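Glutathione S-transferase (Pseudomonas protegens, PDB 4IKH) binds two glutathione molecules side by side and probably catalyses the transfer of glutathione to electrophilic substrates. Local coordinates at residues His50-Glu55 / Asn71-Ile76; Gly33-Ile38 / Phe123-Ile128; Gly133-Phe138 / Tyr199-Leu204; Ala94-Leu99 / Gln119-Gln124. All coordinates share one frame; numbering follows the deposited sequence.

Contact 1 (His50-Glu55 / Asn71-Ile76). With GSH (glutathione), chain B.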
# COMPACT_ATOMS: atom_id res chain seq x y z
N HIS A 50 -13.82 2.25 -19.36
CA HIS A 50 -13.26 1.51 -20.47
C HIS A 50 -12.67 0.20 -19.98
O HIS A 50 -11.84 0.18 -19.07
CB HIS A 50 -12.18 2.34 -21.17
CG HIS A 50 -12.67 3.66 -21.65
ND1 HIS A 50 -13.33 3.82 -22.86
CD2 HIS A 50 -12.61 4.89 -21.10
CE1 HIS A 50 -13.64 5.09 -23.02
NE2 HIS A 50 -13.22 5.76 -21.97
N ARG A 51 -13.12 -0.90 -20.58
CA ARG A 51 -12.63 -2.22 -20.23
C ARG A 51 -11.24 -2.47 -20.82
O ARG A 51 -11.07 -2.44 -22.05
CB ARG A 51 -13.62 -3.28 -20.69
CG ARG A 51 -13.26 -4.71 -20.32
CD ARG A 51 -14.39 -5.65 -20.71
NE ARG A 51 -14.97 -6.33 -19.55
CZ ARG A 51 -14.67 -7.58 -19.20
NH1 ARG A 51 -15.24 -8.13 -18.13
NH2 ARG A 51 -13.80 -8.28 -19.92
N VAL A 52 -10.27 -2.69 -19.95
CA VAL A 52 -8.92 -3.08 -20.36
C VAL A 52 -8.83 -4.61 -20.33
O VAL A 52 -8.74 -5.20 -19.25
CB VAL A 52 -7.88 -2.50 -19.39
CG1 VAL A 52 -6.46 -2.89 -19.82
CG2 VAL A 52 -8.01 -0.99 -19.33
N SER A 53 -8.85 -5.24 -21.50
CA SER A 53 -8.88 -6.71 -21.55
C SER A 53 -7.49 -7.32 -21.42
O SER A 53 -6.58 -6.98 -22.17
CB SER A 53 -9.54 -7.20 -22.84
OG SER A 53 -9.67 -8.61 -22.83
N PHE A 54 -7.34 -8.24 -20.47
CA PHE A 54 -6.07 -8.91 -20.25
C PHE A 54 -5.85 -9.98 -21.30
O PHE A 54 -4.71 -10.35 -21.59
CB PHE A 54 -6.04 -9.55 -18.86
CG PHE A 54 -6.04 -8.57 -17.73
CD1 PHE A 54 -5.80 -7.22 -17.96
CD2 PHE A 54 -6.26 -8.99 -16.43
CE1 PHE A 54 -5.80 -6.31 -16.91
CE2 PHE A 54 -6.26 -8.09 -15.37
CZ PHE A 54 -6.03 -6.75 -15.62
N GLU A 55 -6.95 -10.49 -21.86
CA GLU A 55 -6.90 -11.55 -22.86
C GLU A 55 -6.18 -11.08 -24.12
O GLU A 55 -5.50 -11.85 -24.78
CB GLU A 55 -8.32 -12.00 -23.20
CG GLU A 55 -9.17 -12.35 -21.98
CD GLU A 55 -10.61 -12.64 -22.33
OE1 GLU A 55 -11.51 -12.13 -21.63
OE2 GLU A 55 -10.86 -13.40 -23.29
N ASN A 71 1.85 -1.25 -15.73
CA ASN A 71 1.03 -2.18 -16.52
C ASN A 71 -0.12 -2.83 -15.75
O ASN A 71 -0.49 -3.97 -16.03
CB ASN A 71 1.87 -3.24 -17.27
CG ASN A 71 2.51 -4.28 -16.35
OD1 ASN A 71 1.84 -5.21 -15.87
ND2 ASN A 71 3.81 -4.14 -16.11
N LYS A 72 -0.69 -2.12 -14.80
CA LYS A 72 -1.80 -2.63 -14.04
C LYS A 72 -3.01 -1.70 -13.88
O LYS A 72 -2.86 -0.52 -13.71
CB LYS A 72 -1.31 -3.05 -12.66
CG LYS A 72 -0.40 -4.24 -12.64
CD LYS A 72 -0.08 -4.59 -11.22
CE LYS A 72 1.17 -5.42 -11.11
NZ LYS A 72 0.82 -6.83 -11.08
N ILE A 73 -4.20 -2.26 -13.89
CA ILE A 73 -5.42 -1.51 -13.64
C ILE A 73 -5.67 -1.52 -12.12
O ILE A 73 -5.18 -2.42 -11.43
CB ILE A 73 -6.64 -2.10 -14.42
CG1 ILE A 73 -6.90 -3.56 -14.02
CG2 ILE A 73 -6.41 -2.01 -15.92
CD1 ILE A 73 -7.95 -3.72 -12.94
N PRO A 74 -6.44 -0.56 -11.60
CA PRO A 74 -7.10 0.56 -12.28
C PRO A 74 -6.18 1.74 -12.51
O PRO A 74 -5.16 1.90 -11.83
CB PRO A 74 -8.18 0.97 -11.28
CG PRO A 74 -7.57 0.68 -9.95
CD PRO A 74 -6.77 -0.59 -10.16
N ALA A 75 -6.57 2.57 -13.46
CA ALA A 75 -5.96 3.87 -13.68
C ALA A 75 -7.07 4.82 -14.08
O ALA A 75 -8.05 4.41 -14.72
CB ALA A 75 -4.89 3.78 -14.78
N ILE A 76 -6.95 6.09 -13.71
CA ILE A 76 -7.90 7.08 -14.19
C ILE A 76 -7.21 8.22 -14.93
O ILE A 76 -5.99 8.42 -14.83
CB ILE A 76 -8.78 7.69 -13.07
CG1 ILE A 76 -7.94 8.59 -12.14
CG2 ILE A 76 -9.53 6.60 -12.30
CD1 ILE A 76 -8.78 9.31 -11.09
N1 GSH B . -1.32 -1.94 -6.10
CA1 GSH B . -2.08 -1.92 -7.30
C1 GSH B . -3.37 -1.18 -7.10
O11 GSH B . -3.94 -1.21 -5.97
O12 GSH B . -3.91 -0.53 -8.05
CB1 GSH B . -2.38 -3.32 -7.72
CG1 GSH B . -3.13 -3.26 -9.06
CD1 GSH B . -3.28 -4.64 -9.65
OE1 GSH B . -2.76 -5.60 -9.12
N2 GSH B . -4.06 -4.83 -10.86
CA2 GSH B . -4.21 -6.13 -11.43
C2 GSH B . -3.66 -6.02 -12.84
O2 GSH B . -3.86 -4.99 -13.48
CB2 GSH B . -5.65 -6.53 -11.49
SG2 GSH B . -6.42 -6.55 -9.88
N3 GSH B . -2.90 -7.10 -13.45
CA3 GSH B . -2.41 -6.95 -14.80
C3 GSH B . -1.03 -7.49 -14.90
O31 GSH B . -0.33 -7.62 -13.86
O32 GSH B . -0.57 -7.81 -16.03
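I73 meets V52 and F54 at the glutathione site of the thioredoxin-like domain, directly ahead of the cis-proline P74 that marks this fold. Its two branches divide the work. CG2 lies against V52, 3.8 Å from V52 CB, the two side chains running past each other in opposite senses. CG1, placed between the backbone N and the carbonyl carbon (chi1 60°), comes to the edge of the F54 ring, close to its plane, with CZ at 3.7 Å. One face of that ring carries CA3 of the glycine part of glutathione, making F54 a wall for both I73 and the ligand. The backbone of I73 pairs with the cysteinyl unit as a neighbouring antiparallel strand would. I73 N gives a 2.8 Å bond to O2, and ligand N2 returns one of 2.7 Å to I73 O. F64 of helix 62-65 packs on both V52 and I73. V52 also shares backbone hydrogen bonding with S27, and A75 with Y26, tying both segments to the central strand 23-27. Q59 and S92 grip the same glutathione at other points. K72, whose CB points away from segment 50-55, lays its CD along the gamma-glutamyl amide. A bend at its last torsion (chi4 -94°) then brings NZ to 3.1 Å from the glycine carboxylate oxygen O31.

Contact 2 (Gly33-Ile38 / Phe123-Ile128). With GSH (glutathione), chain B.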
# COMPACT_ATOMS: atom_id res chain seq x y z
N GLY A 33 -9.86 -3.12 -9.31
CA GLY A 33 -10.64 -2.27 -10.20
C GLY A 33 -11.97 -1.83 -9.61
O GLY A 33 -12.33 -0.65 -9.67
N VAL A 34 -12.71 -2.77 -9.04
CA VAL A 34 -14.01 -2.43 -8.48
C VAL A 34 -13.89 -1.45 -7.31
O VAL A 34 -14.87 -0.80 -6.96
CB VAL A 34 -14.85 -3.67 -8.09
CG1 VAL A 34 -15.00 -4.61 -9.27
CG2 VAL A 34 -14.23 -4.39 -6.91
N LYS A 35 -12.70 -1.34 -6.71
CA LYS A 35 -12.50 -0.35 -5.66
C LYS A 35 -12.88 1.03 -6.17
O LYS A 35 -13.58 1.80 -5.49
CB LYS A 35 -11.03 -0.31 -5.21
CG LYS A 35 -10.50 -1.51 -4.41
CD LYS A 35 -9.00 -1.23 -4.06
CE LYS A 35 -8.29 -2.41 -3.42
NZ LYS A 35 -6.81 -2.17 -3.38
N VAL A 36 -12.41 1.34 -7.37
CA VAL A 36 -12.55 2.67 -7.96
C VAL A 36 -13.94 2.91 -8.59
O VAL A 36 -14.50 3.99 -8.46
CB VAL A 36 -11.44 2.92 -9.00
CG1 VAL A 36 -11.65 4.24 -9.72
CG2 VAL A 36 -10.07 2.91 -8.31
N SER A 37 -14.49 1.89 -9.25
CA SER A 37 -15.84 2.02 -9.82
C SER A 37 -16.88 2.11 -8.72
O SER A 37 -17.84 2.87 -8.83
CB SER A 37 -16.16 0.86 -10.78
OG SER A 37 -15.87 -0.39 -10.19
N ILE A 38 -16.68 1.34 -7.65
CA ILE A 38 -17.54 1.47 -6.48
C ILE A 38 -17.42 2.87 -5.89
O ILE A 38 -18.43 3.49 -5.57
CB ILE A 38 -17.22 0.41 -5.41
CG1 ILE A 38 -17.79 -0.94 -5.82
CG2 ILE A 38 -17.74 0.83 -4.05
CD1 ILE A 38 -17.50 -2.05 -4.85
N PHE A 123 -3.09 -0.80 5.39
CA PHE A 123 -3.23 -2.20 5.80
C PHE A 123 -3.75 -3.06 4.65
O PHE A 123 -3.28 -4.18 4.44
CB PHE A 123 -4.15 -2.30 7.02
CG PHE A 123 -4.51 -3.70 7.42
CD1 PHE A 123 -3.63 -4.48 8.16
CD2 PHE A 123 -5.76 -4.23 7.09
CE1 PHE A 123 -3.98 -5.77 8.56
CE2 PHE A 123 -6.12 -5.52 7.48
CZ PHE A 123 -5.22 -6.30 8.21
N GLN A 124 -4.73 -2.54 3.91
CA GLN A 124 -5.25 -3.26 2.75
C GLN A 124 -4.22 -3.25 1.60
O GLN A 124 -3.93 -4.29 1.01
CB GLN A 124 -6.53 -2.58 2.27
CG GLN A 124 -7.25 -3.34 1.15
CD GLN A 124 -6.61 -3.14 -0.23
OE1 GLN A 124 -6.35 -2.01 -0.65
NE2 GLN A 124 -6.37 -4.24 -0.93
N MSE A 125 -3.70 -2.07 1.28
CA MSE A 125 -2.75 -1.90 0.17
C MSE A 125 -1.51 -2.77 0.29
O MSE A 125 -1.05 -3.35 -0.71
CB MSE A 125 -2.34 -0.43 0.05
CG MSE A 125 -3.47 0.46 -0.53
SE MSE A 125 -3.98 -0.13 -2.34
CE MSE A 125 -2.25 0.36 -3.25
N GLY A 126 -0.94 -2.85 1.49
CA GLY A 126 0.31 -3.57 1.69
C GLY A 126 0.14 -4.96 2.26
O GLY A 126 1.11 -5.72 2.34
N GLY A 127 -1.07 -5.33 2.65
CA GLY A 127 -1.25 -6.62 3.28
C GLY A 127 -2.32 -7.44 2.61
O GLY A 127 -2.02 -8.46 1.98
N ILE A 128 -3.57 -7.00 2.74
CA ILE A 128 -4.71 -7.75 2.20
C ILE A 128 -4.56 -8.01 0.70
O ILE A 128 -4.59 -9.16 0.25
CB ILE A 128 -6.03 -6.99 2.41
CG1 ILE A 128 -6.33 -6.79 3.91
CG2 ILE A 128 -7.18 -7.71 1.70
CD1 ILE A 128 -6.75 -8.03 4.64
N1 GSH B . -1.32 -1.94 -6.10
CA1 GSH B . -2.08 -1.92 -7.30
C1 GSH B . -3.37 -1.18 -7.10
O11 GSH B . -3.94 -1.21 -5.97
O12 GSH B . -3.91 -0.53 -8.05
CB1 GSH B . -2.38 -3.32 -7.72
CG1 GSH B . -3.13 -3.26 -9.06
CD1 GSH B . -3.28 -4.64 -9.65
OE1 GSH B . -2.76 -5.60 -9.12
N2 GSH B . -4.06 -4.83 -10.86
CA2 GSH B . -4.21 -6.13 -11.43
C2 GSH B . -3.66 -6.02 -12.84
O2 GSH B . -3.86 -4.99 -13.48
CB2 GSH B . -5.65 -6.53 -11.49
SG2 GSH B . -6.42 -6.55 -9.88
N3 GSH B . -2.90 -7.10 -13.45
CA3 GSH B . -2.41 -6.95 -14.80
C3 GSH B . -1.03 -7.49 -14.90
O31 GSH B . -0.33 -7.62 -13.86
O32 GSH B . -0.57 -7.81 -16.03
O HOH W 1 -4.61 -3.86 -3.12
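K35 and Q124 reach for each other from opposite directions across the gap between helices 31-43 and 111-140. The lysine is extended beyond CG, its chain carrying NZ across the wide separation of the two backbones. Q124 folds back at its second torsion (chi2 -79°) and turns the oxygen and nitrogen end of its amide to the lysine. NZ approaches OE1 from the flank rather than head-on: the bond is 2.8 Å, the angle at the oxygen 104°, and the donor stands 34° out of the carbonyl plane. This also brings NZ to 3.2 Å from NE2, a pair of donors that cannot bond directly. A water bridges the two donors, accepting from each at 2.8 Å. M125, a selenomethionine curled at chi2 and chi3, brings SE to 3.6 Å from NZ and its methyl CE beside the gamma-glutamyl carboxylate oxygen O11 of glutathione. N32 OD1 and S92 OG are further hydrogen-bonding partners of NZ; four partners compete for three N-H groups, so at least one bond must be shared or partial. W191 covers both K35 and Q124. Such a polar bridge between the thioredoxin-like domain and the all-helical domain, set beside the gamma-glutamyl end of the ligand, belongs to the interdomain glutathione cleft of the glutathione transferase fold.

Contact 3 (Gly133-Phe138 / Tyr199-Leu204). With GSH (glutathione), chain D.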
# COMPACT_ATOMS: atom_id res chain seq x y z
N GLY A 133 -3.75 -11.98 -3.14
CA GLY A 133 -3.32 -12.20 -4.51
C GLY A 133 -2.43 -13.42 -4.64
O GLY A 133 -2.53 -14.17 -5.62
N GLN A 134 -1.57 -13.65 -3.65
CA GLN A 134 -0.73 -14.83 -3.67
C GLN A 134 -1.56 -16.11 -3.44
O GLN A 134 -1.25 -17.17 -4.01
CB GLN A 134 0.39 -14.73 -2.63
CG GLN A 134 1.32 -13.52 -2.84
CD GLN A 134 1.47 -13.13 -4.30
OE1 GLN A 134 0.96 -12.10 -4.73
NE2 GLN A 134 2.16 -13.97 -5.07
N VAL A 135 -2.61 -16.02 -2.63
CA VAL A 135 -3.48 -17.19 -2.43
C VAL A 135 -4.12 -17.56 -3.77
O VAL A 135 -4.23 -18.75 -4.11
CB VAL A 135 -4.59 -16.93 -1.38
CG1 VAL A 135 -5.52 -18.13 -1.30
CG2 VAL A 135 -4.00 -16.67 -0.02
N GLY A 136 -4.54 -16.55 -4.52
CA GLY A 136 -5.11 -16.78 -5.84
C GLY A 136 -4.15 -17.46 -6.81
O GLY A 136 -4.55 -18.36 -7.57
N PHE A 137 -2.89 -17.06 -6.80
CA PHE A 137 -1.92 -17.71 -7.68
C PHE A 137 -1.78 -19.19 -7.33
O PHE A 137 -1.85 -20.05 -8.21
CB PHE A 137 -0.55 -17.02 -7.62
CG PHE A 137 0.50 -17.69 -8.49
CD1 PHE A 137 0.51 -17.49 -9.86
CD2 PHE A 137 1.45 -18.52 -7.93
CE1 PHE A 137 1.47 -18.11 -10.67
CE2 PHE A 137 2.42 -19.15 -8.72
CZ PHE A 137 2.42 -18.94 -10.09
N PHE A 138 -1.61 -19.48 -6.05
CA PHE A 138 -1.36 -20.86 -5.62
C PHE A 138 -2.58 -21.77 -5.49
O PHE A 138 -2.42 -22.97 -5.26
CB PHE A 138 -0.53 -20.87 -4.34
CG PHE A 138 0.89 -20.42 -4.54
CD1 PHE A 138 1.78 -21.22 -5.26
CD2 PHE A 138 1.33 -19.20 -4.05
CE1 PHE A 138 3.09 -20.80 -5.47
CE2 PHE A 138 2.63 -18.78 -4.26
CZ PHE A 138 3.52 -19.58 -4.97
N TYR A 199 -11.58 -16.78 -6.16
CA TYR A 199 -10.40 -17.55 -5.75
C TYR A 199 -10.77 -18.88 -5.09
O TYR A 199 -9.90 -19.74 -4.90
CB TYR A 199 -9.53 -16.73 -4.81
CG TYR A 199 -8.70 -15.67 -5.49
CD1 TYR A 199 -8.75 -15.50 -6.87
CD2 TYR A 199 -7.85 -14.85 -4.76
CE1 TYR A 199 -7.98 -14.54 -7.50
CE2 TYR A 199 -7.07 -13.88 -5.38
CZ TYR A 199 -7.14 -13.73 -6.75
OH TYR A 199 -6.36 -12.77 -7.38
N GLU A 200 -12.04 -19.04 -4.72
CA GLU A 200 -12.53 -20.29 -4.13
C GLU A 200 -11.78 -20.73 -2.86
O GLU A 200 -11.64 -21.92 -2.59
CB GLU A 200 -12.50 -21.42 -5.18
CG GLU A 200 -13.38 -21.17 -6.40
CD GLU A 200 -13.28 -22.28 -7.44
OE1 GLU A 200 -12.17 -22.82 -7.64
OE2 GLU A 200 -14.32 -22.60 -8.06
N ALA A 201 -11.33 -19.75 -2.08
CA ALA A 201 -10.50 -20.03 -0.91
C ALA A 201 -11.24 -19.85 0.40
O ALA A 201 -10.62 -19.77 1.47
CB ALA A 201 -9.26 -19.15 -0.94
N GLY A 202 -12.57 -19.77 0.33
CA GLY A 202 -13.37 -19.52 1.52
C GLY A 202 -13.18 -20.58 2.58
O GLY A 202 -12.97 -20.27 3.76
N GLU A 203 -13.25 -21.84 2.17
CA GLU A 203 -13.07 -22.95 3.10
C GLU A 203 -11.61 -23.01 3.53
O GLU A 203 -11.31 -23.18 4.71
CB GLU A 203 -13.48 -24.27 2.44
CG GLU A 203 -14.66 -24.17 1.49
CD GLU A 203 -15.98 -24.24 2.21
OE1 GLU A 203 -15.99 -24.20 3.46
OE2 GLU A 203 -17.03 -24.35 1.52
N LEU A 204 -10.71 -22.85 2.55
CA LEU A 204 -9.26 -22.85 2.75
C LEU A 204 -8.80 -21.96 3.91
O LEU A 204 -8.02 -22.40 4.76
CB LEU A 204 -8.57 -22.40 1.46
CG LEU A 204 -7.14 -22.85 1.15
CD1 LEU A 204 -7.01 -24.36 1.24
CD2 LEU A 204 -6.72 -22.38 -0.24
N1 GSH D . -0.09 -12.10 -13.51
CA1 GSH D . 0.45 -11.41 -12.40
C1 GSH D . 0.71 -12.36 -11.27
O11 GSH D . 0.82 -13.61 -11.49
O12 GSH D . 0.82 -11.92 -10.08
CB1 GSH D . -0.53 -10.38 -11.96
CG1 GSH D . -1.88 -11.01 -11.59
CD1 GSH D . -2.59 -9.96 -10.75
OE1 GSH D . -2.41 -8.79 -11.03
N2 GSH D . -3.43 -10.33 -9.62
CA2 GSH D . -4.06 -9.30 -8.84
C2 GSH D . -3.27 -9.07 -7.56
O2 GSH D . -2.74 -10.04 -6.97
CB2 GSH D . -5.46 -9.70 -8.48
SG2 GSH D . -6.47 -9.83 -9.93
N3 GSH D . -3.09 -7.74 -6.98
CA3 GSH D . -2.31 -7.61 -5.75
C3 GSH D . -2.63 -6.35 -4.99
O31 GSH D . -3.71 -5.74 -5.16
O32 GSH D . -1.81 -5.88 -4.17
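The pocket of the second glutathione is lined here by Y199 and G133, in the all-helical domain beside the cleft where a glutathione transferase usually takes its co-substrate. Y199 lies flat on helix 111-140. The CA of G136 stands over the centre of its ring, 3.5 Å from the centroid and only 12° off the ring normal, a CH-pi contact almost straight onto the face. A chi2 of -1° sets the ring in one plane with its own CA, and in this rotation its face is turned to the helix. Nothing projects from G136 between helix and ring, and the backbones come within 5.3 Å, from G136 CA to Y199 CA. One turn earlier, G133 CA approaches CE2 obliquely at 4.2 Å. On the far side of Y199 from the ligand, CG1 of V135 touches the methyl CB of A201 at 3.9 Å, and L195 of helix 183-196 packs on both. A201 shares a backbone hydrogen bond with L195, and N139 ND2, just beyond segment 133-138, adds a polar tie to Y199 O. Towards the ligand, Y199 OH lies 3.4 Å from CB2 of the cysteinyl unit, and G133 CA lies 3.3 Å from the cysteinyl oxygen O2. N32 of the same chain and R154 of the second subunit supply hydrogen bonds to this glutathione. Between the two segments themselves no hydrogen bond is made. Segments 133-138 and 199-204 are thus joined by dispersion and CH-pi attraction, and the fit depends on the close approach of ring face to backbone.

Contact 4 (Ala94-Leu99 / Gln119-Gln124)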
# COMPACT_ATOMS: atom_id res chain seq x y z
N ALA A 94 -4.31 5.31 -4.21
CA ALA A 94 -4.06 6.71 -4.52
C ALA A 94 -5.30 7.34 -5.15
O ALA A 94 -5.68 8.46 -4.81
CB ALA A 94 -2.83 6.86 -5.44
N ILE A 95 -5.93 6.61 -6.07
CA ILE A 95 -7.15 7.09 -6.72
C ILE A 95 -8.28 7.28 -5.69
O ILE A 95 -9.03 8.26 -5.76
CB ILE A 95 -7.59 6.12 -7.85
CG1 ILE A 95 -6.56 6.14 -8.98
CG2 ILE A 95 -8.98 6.50 -8.39
CD1 ILE A 95 -6.71 5.01 -9.98
N LEU A 96 -8.40 6.35 -4.74
CA LEU A 96 -9.40 6.46 -3.67
C LEU A 96 -9.21 7.76 -2.88
O LEU A 96 -10.17 8.49 -2.66
CB LEU A 96 -9.31 5.27 -2.72
CG LEU A 96 -9.88 3.95 -3.25
CD1 LEU A 96 -9.81 2.84 -2.21
CD2 LEU A 96 -11.32 4.17 -3.71
N ILE A 97 -7.97 8.03 -2.48
CA ILE A 97 -7.68 9.23 -1.71
C ILE A 97 -7.95 10.48 -2.55
O ILE A 97 -8.51 11.46 -2.06
CB ILE A 97 -6.21 9.26 -1.24
CG1 ILE A 97 -5.98 8.23 -0.13
CG2 ILE A 97 -5.84 10.65 -0.72
CD1 ILE A 97 -4.51 8.19 0.35
N TYR A 98 -7.56 10.43 -3.82
CA TYR A 98 -7.80 11.54 -4.73
C TYR A 98 -9.28 11.84 -4.83
O TYR A 98 -9.71 12.97 -4.58
CB TYR A 98 -7.23 11.24 -6.12
CG TYR A 98 -7.65 12.26 -7.15
CD1 TYR A 98 -7.21 13.57 -7.08
CD2 TYR A 98 -8.49 11.91 -8.20
CE1 TYR A 98 -7.60 14.52 -8.02
CE2 TYR A 98 -8.89 12.84 -9.15
CZ TYR A 98 -8.43 14.14 -9.05
OH TYR A 98 -8.81 15.07 -9.99
N LEU A 99 -10.07 10.83 -5.19
CA LEU A 99 -11.51 11.01 -5.37
C LEU A 99 -12.20 11.40 -4.06
O LEU A 99 -13.22 12.09 -4.08
CB LEU A 99 -12.13 9.74 -5.95
CG LEU A 99 -11.67 9.28 -7.33
CD1 LEU A 99 -12.26 7.92 -7.62
CD2 LEU A 99 -12.08 10.28 -8.41
N GLN A 119 -4.52 4.71 7.52
CA GLN A 119 -3.83 3.58 8.16
C GLN A 119 -4.45 2.22 7.80
O GLN A 119 -3.74 1.25 7.50
CB GLN A 119 -3.87 3.77 9.69
CG GLN A 119 -3.70 2.49 10.51
CD GLN A 119 -3.96 2.73 12.00
OE1 GLN A 119 -3.04 3.05 12.75
NE2 GLN A 119 -5.21 2.54 12.43
N TRP A 120 -5.78 2.15 7.82
CA TRP A 120 -6.47 0.92 7.45
C TRP A 120 -6.42 0.72 5.93
O TRP A 120 -6.38 -0.42 5.46
CB TRP A 120 -7.91 0.88 8.00
CG TRP A 120 -7.89 0.58 9.47
CD1 TRP A 120 -8.11 1.46 10.50
CD2 TRP A 120 -7.53 -0.66 10.08
NE1 TRP A 120 -7.94 0.81 11.70
CE2 TRP A 120 -7.57 -0.48 11.47
CE3 TRP A 120 -7.17 -1.92 9.57
CZ2 TRP A 120 -7.28 -1.51 12.36
CZ3 TRP A 120 -6.89 -2.94 10.46
CH2 TRP A 120 -6.94 -2.73 11.84
N LEU A 121 -6.41 1.81 5.18
CA LEU A 121 -6.24 1.71 3.73
C LEU A 121 -4.86 1.15 3.39
O LEU A 121 -4.73 0.30 2.50
CB LEU A 121 -6.44 3.07 3.05
CG LEU A 121 -6.02 3.18 1.57
CD1 LEU A 121 -6.91 2.36 0.65
CD2 LEU A 121 -5.97 4.64 1.12
N MSE A 122 -3.83 1.58 4.12
CA MSE A 122 -2.49 1.04 3.91
C MSE A 122 -2.42 -0.44 4.30
O MSE A 122 -1.77 -1.23 3.63
CB MSE A 122 -1.45 1.83 4.71
CG MSE A 122 -1.29 3.23 4.21
SE MSE A 122 -0.70 3.24 2.34
CE MSE A 122 -0.38 5.16 2.28
N PHE A 123 -3.09 -0.80 5.39
CA PHE A 123 -3.23 -2.20 5.80
C PHE A 123 -3.75 -3.06 4.65
O PHE A 123 -3.28 -4.18 4.44
CB PHE A 123 -4.15 -2.30 7.02
CG PHE A 123 -4.51 -3.70 7.42
CD1 PHE A 123 -3.63 -4.48 8.16
CD2 PHE A 123 -5.76 -4.23 7.09
CE1 PHE A 123 -3.98 -5.77 8.56
CE2 PHE A 123 -6.12 -5.52 7.48
CZ PHE A 123 -5.22 -6.30 8.21
N GLN A 124 -4.73 -2.54 3.91
CA GLN A 124 -5.25 -3.26 2.75
C GLN A 124 -4.22 -3.25 1.60
O GLN A 124 -3.93 -4.29 1.01
CB GLN A 124 -6.53 -2.58 2.27
CG GLN A 124 -7.25 -3.34 1.15
CD GLN A 124 -6.61 -3.14 -0.23
OE1 GLN A 124 -6.35 -2.01 -0.65
NE2 GLN A 124 -6.37 -4.24 -0.93
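No ring enters the meeting of L96 and I97 with L121; the flat groups of both segments lie around it. One face of F123 carries CZ3 of W120, 3.8 Å above the plane and displaced toward the rim, an edge-to-face pair. W120 in turn meets F90 of the second subunit edge-to-face, and Y98 does the same with Y115 of that subunit. The aromatic groups thus face the dimer partner and the neighbouring strands and helices, while the contact between helices 92-103 and 111-140 is made by aliphatic branches. L121 is the forked piece. A chi1 of 168° swings its CG out toward helix 92-103, and one methyl goes to each of two consecutive residues. CD1 meets CD1 of L96 at 4.1 Å, methyl against methyl. CD2 rests at 3.8 Å from CG1 of I97, and the terminal CD1 of the same isoleucine follows at 3.9 Å, so this methyl lies alongside the end of an extended chain. Both pairs meet at a slant. The helix backbones stay apart, 9.3 Å from L96 CA to L121 CA, and side chains alone bridge them. A187 of helix 183-196 touches both leucines. L121 also packs on M122 of the second subunit, and Q119 OE1 accepts a hydrogen bond from the backbone N of F90 of that subunit. Leucine and isoleucine packing of this kind joins the last helix of the thioredoxin-like domain to the first long helix of the all-helical domain, the domain interface of the glutathione transferase fold, here at the dimer interface.

In the fold
Contacts 2 and 4 share F123 and Q124 on helix 111-140, their centres 8 Å apart, and K35 O touches L96 CD2 at 3.7 Å. Contact 1 joins them from the thioredoxin-like side: P74 CG packs on V36 CG2 of contact 2, and I95 of contact 4 reaches the backbone of 74-76. Contact 1 hydrogen-bonds the cysteinyl and glycine parts of one glutathione, while contact 2 lies against its gamma-glutamyl carboxylate. Contact 3, with its centre about 17 Å from that of contact 2, borders the second glutathione. The two ligand sulfurs, SG2 of each, lie 3.3 Å apart, too far for a disulfide but close enough for paired thiols, as in some Ure2p-like relatives.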